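Local coordinates for coclaurine N-methyltransferase (PDB 6GKZ), which probably transfers a methyl group from S-adenosyl-L-methionine to the ring nitrogen of coclaurine and related benzylisoquinolines in plant alkaloid biosynthesis, at residues 38-43 with 230-235. Numbering follows the deposited sequence.
Sequences WGYKPT and HKTFAY
An aromatic cluster of Y40, H230 and F233 fastens the C-terminal end of helix 21-39 to the end of strand 221-230 and the loop after it, away from the S-adenosyl-L-homocysteine site. The face of the F233 ring lies against G39, the last helical residue: CA of G39 stands 3.5 Å from the centroid of the F233 ring, almost on its normal, a CH-pi contact. The other face receives ND1 of H230 near its rim; CG of F233 sits between its backbone N and carbonyl carbon (chi1 56°), which places the ring between glycine backbone and imidazole. Y40, the first residue to leave the helix, presents a face to two edges. F233 meets it nearly perpendicularly, planes at 84°, and the H230 edge arrives offset, CE1 of H230 closely approaching OH of Y40 (3.1 Å) in the imidazole plane. That hydroxyl takes a weak hydrogen bond from NZ of K231 at 3.3 Å, but its stronger partner is E341, whose OE1 hydrogen-bonds to both Y40 OH and H230 NE2. N of T232 hydrogen-bonds to ND1 of H230 at 2.9 Å, tilted out of the imidazole plane. At the Y235 end, W38 and Y235 form an offset edge-to-face pair, with CB of Y235 3.7 Å from CH2 of W38 at the indole edge. Bonds at both nitrogens should restrain the imidazole's rotation, and the shared E341 carboxylate ties H230 to Y40 across the junction.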
ATOM      1  N   TRP A  38      16.532  11.127   2.812  1.00 29.87           N
ATOM      2  CA  TRP A  38      17.047   9.914   2.187  1.00 27.90           C
ATOM      3  C   TRP A  38      15.907   9.007   1.722  1.00 25.23           C
ATOM      4  O   TRP A  38      15.955   8.454   0.633  1.00 28.65           O
ATOM      5  CB  TRP A  38      17.963   9.182   3.173  1.00 23.43           C
ATOM      6  CG  TRP A  38      18.389   7.811   2.758  1.00 27.00           C
ATOM      7  CD1 TRP A  38      19.541   7.476   2.130  1.00 25.84           C
ATOM      8  CD2 TRP A  38      17.682   6.579   2.983  1.00 22.19           C
ATOM      9  NE1 TRP A  38      19.598   6.120   1.933  1.00 22.35           N
ATOM     10  CE2 TRP A  38      18.473   5.547   2.444  1.00 26.82           C
ATOM     11  CE3 TRP A  38      16.462   6.255   3.578  1.00 24.08           C
ATOM     12  CZ2 TRP A  38      18.083   4.198   2.493  1.00 28.24           C
ATOM     13  CZ3 TRP A  38      16.071   4.915   3.619  1.00 23.93           C
ATOM     14  CH2 TRP A  38      16.885   3.907   3.075  1.00 24.22           C
ATOM     15  N   GLY A  39      14.869   8.875   2.540  1.00 25.67           N
ATOM     16  CA  GLY A  39      13.770   7.978   2.233  1.00 24.39           C
ATOM     17  C   GLY A  39      12.749   8.449   1.208  1.00 30.51           C
ATOM     18  O   GLY A  39      12.194   7.638   0.479  1.00 30.69           O
ATOM     19  N   TYR A  40      12.473   9.749   1.154  1.00 29.38           N
ATOM     20  CA  TYR A  40      11.504  10.254   0.196  1.00 22.61           C
ATOM     21  C   TYR A  40      12.136  10.402  -1.185  1.00 29.84           C
ATOM     22  O   TYR A  40      13.301  10.795  -1.307  1.00 31.97           O
ATOM     23  CB  TYR A  40      10.932  11.583   0.652  1.00 23.80           C
ATOM     24  CG  TYR A  40       9.819  11.472   1.669  1.00 34.92           C
ATOM     25  CD1 TYR A  40       8.598  10.888   1.335  1.00 23.30           C
ATOM     26  CD2 TYR A  40       9.976  11.975   2.971  1.00 31.18           C
ATOM     27  CE1 TYR A  40       7.562  10.791   2.271  1.00 19.04           C
ATOM     28  CE2 TYR A  40       8.950  11.882   3.904  1.00 25.92           C
ATOM     29  CZ  TYR A  40       7.740  11.293   3.545  1.00 24.83           C
ATOM     30  OH  TYR A  40       6.712  11.208   4.466  1.00 31.04           O
ATOM     31  N   LYS A  41      11.357  10.085  -2.218  1.00 24.74           N
ATOM     32  CA  LYS A  41      11.849  10.066  -3.588  1.00 21.73           C
ATOM     33  C   LYS A  41      11.182  11.152  -4.438  1.00 26.67           C
ATOM     34  O   LYS A  41      10.038  11.519  -4.192  1.00 33.51           O
ATOM     35  CB  LYS A  41      11.599   8.694  -4.209  1.00 27.65           C
ATOM     36  CG  LYS A  41      12.290   7.537  -3.516  1.00 24.09           C
ATOM     37  CD  LYS A  41      13.792   7.781  -3.425  1.00 34.63           C
ATOM     38  CE  LYS A  41      14.504   6.600  -2.806  1.00 38.56           C
ATOM     39  NZ  LYS A  41      15.927   6.927  -2.587  1.00 51.39           N
ATOM     40  N   PRO A  42      11.891  11.664  -5.456  1.00 33.58           N
ATOM     41  CA  PRO A  42      11.327  12.741  -6.286  1.00 37.45           C
ATOM     42  C   PRO A  42      10.086  12.301  -7.080  1.00 39.71           C
ATOM     43  O   PRO A  42       9.204  13.129  -7.313  1.00 44.56           O
ATOM     44  CB  PRO A  42      12.479  13.113  -7.239  1.00 32.35           C
ATOM     45  CG  PRO A  42      13.691  12.412  -6.709  1.00 37.09           C
ATOM     46  CD  PRO A  42      13.224  11.239  -5.916  1.00 30.92           C
ATOM     47  N   THR A  43      10.023  11.033  -7.492  1.00 31.70           N
ATOM     48  CA  THR A  43       8.841  10.500  -8.178  1.00 27.05           C
ATOM     49  C   THR A  43       8.248   9.296  -7.470  1.00 30.46           C
ATOM     50  O   THR A  43       8.983   8.457  -6.952  1.00 30.64           O
ATOM     51  CB  THR A  43       9.150  10.051  -9.612  1.00 30.98           C
ATOM     52  OG1 THR A  43       9.969   8.864  -9.577  1.00 23.25           O
ATOM     53  CG2 THR A  43       9.840  11.167 -10.387  1.00 29.43           C
ATOM     54  N   HIS A 230       7.207   3.674   8.840  1.00 21.26           N
ATOM     55  CA  HIS A 230       7.068   5.000   8.305  1.00 25.00           C
ATOM     56  C   HIS A 230       5.863   5.018   7.366  1.00 27.46           C
ATOM     57  O   HIS A 230       5.527   4.011   6.735  1.00 26.94           O
ATOM     58  CB  HIS A 230       8.328   5.451   7.573  1.00 23.49           C
ATOM     59  CG  HIS A 230       8.258   6.872   7.133  1.00 28.18           C
ATOM     60  ND1 HIS A 230       7.676   7.254   5.944  1.00 27.54           N
ATOM     61  CD2 HIS A 230       8.636   8.014   7.752  1.00 31.50           C
ATOM     62  CE1 HIS A 230       7.723   8.568   5.837  1.00 28.98           C
ATOM     63  NE2 HIS A 230       8.312   9.053   6.918  1.00 28.92           N
ATOM     64  N   LYS A 231       5.194   6.161   7.331  1.00 26.56           N
ATOM     65  CA  LYS A 231       4.076   6.434   6.431  1.00 24.21           C
ATOM     66  C   LYS A 231       4.268   5.851   5.021  1.00 30.43           C
ATOM     67  O   LYS A 231       3.373   5.212   4.463  1.00 32.04           O
ATOM     68  CB  LYS A 231       3.908   7.957   6.325  1.00 27.51           C
ATOM     69  CG  LYS A 231       2.520   8.444   6.186  1.00 38.41           C
ATOM     70  CD  LYS A 231       2.497   9.866   5.618  1.00 39.01           C
ATOM     71  CE  LYS A 231       3.757  10.643   5.915  1.00 35.20           C
ATOM     72  NZ  LYS A 231       3.630  12.041   5.394  1.00 46.67           N
ATOM     73  N   THR A 232       5.462   6.073   4.468  1.00 27.34           N
ATOM     74  CA  THR A 232       5.693   5.967   3.036  1.00 24.98           C
ATOM     75  C   THR A 232       6.822   5.014   2.652  1.00 31.81           C
ATOM     76  O   THR A 232       6.680   4.234   1.709  1.00 32.33           O
ATOM     77  CB  THR A 232       6.028   7.355   2.425  1.00 32.60           C
ATOM     78  OG1 THR A 232       4.968   8.285   2.706  1.00 33.37           O
ATOM     79  CG2 THR A 232       6.239   7.241   0.915  1.00 19.12           C
ATOM     80  N   PHE A 233       7.959   5.094   3.338  1.00 30.06           N
ATOM     81  CA  PHE A 233       9.093   4.288   2.888  1.00 30.36           C
ATOM     82  C   PHE A 233       9.515   3.239   3.913  1.00 23.54           C
ATOM     83  O   PHE A 233       9.067   3.260   5.055  1.00 31.84           O
ATOM     84  CB  PHE A 233      10.277   5.184   2.476  1.00 20.83           C
ATOM     85  CG  PHE A 233      10.739   6.140   3.531  1.00 23.41           C
ATOM     86  CD1 PHE A 233      11.622   5.726   4.517  1.00 22.35           C
ATOM     87  CD2 PHE A 233      10.338   7.467   3.508  1.00 20.00           C
ATOM     88  CE1 PHE A 233      12.078   6.606   5.480  1.00 23.35           C
ATOM     89  CE2 PHE A 233      10.792   8.351   4.465  1.00 27.61           C
ATOM     90  CZ  PHE A 233      11.658   7.918   5.462  1.00 28.96           C
ATOM     91  N   ALA A 234      10.353   2.302   3.475  1.00 25.15           N
ATOM     92  CA  ALA A 234      10.736   1.136   4.283  1.00 21.62           C
ATOM     93  C   ALA A 234      12.241   0.960   4.223  1.00 21.57           C
ATOM     94  O   ALA A 234      12.848   1.319   3.232  1.00 30.82           O
ATOM     95  CB  ALA A 234      10.025  -0.120   3.775  1.00 18.50           C
ATOM     96  N   TYR A 235      12.860   0.426   5.273  1.00 26.79           N
ATOM     97  CA  TYR A 235      14.319   0.301   5.250  1.00 22.00           C
ATOM     98  C   TYR A 235      14.911  -0.599   6.321  1.00 24.06           C
ATOM     99  O   TYR A 235      14.396  -0.696   7.431  1.00 26.03           O
ATOM    100  CB  TYR A 235      14.987   1.690   5.354  1.00 20.72           C
ATOM    101  CG  TYR A 235      14.545   2.581   6.520  1.00 18.68           C
ATOM    102  CD1 TYR A 235      13.315   3.229   6.505  1.00 27.22           C
ATOM    103  CD2 TYR A 235      15.384   2.820   7.585  1.00 26.04           C
ATOM    104  CE1 TYR A 235      12.922   4.059   7.544  1.00 24.97           C
ATOM    105  CE2 TYR A 235      15.005   3.649   8.636  1.00 31.99           C
ATOM    106  CZ  TYR A 235      13.775   4.270   8.607  1.00 31.36           C
ATOM    107  OH  TYR A 235      13.401   5.085   9.651  1.00 32.09           O
TER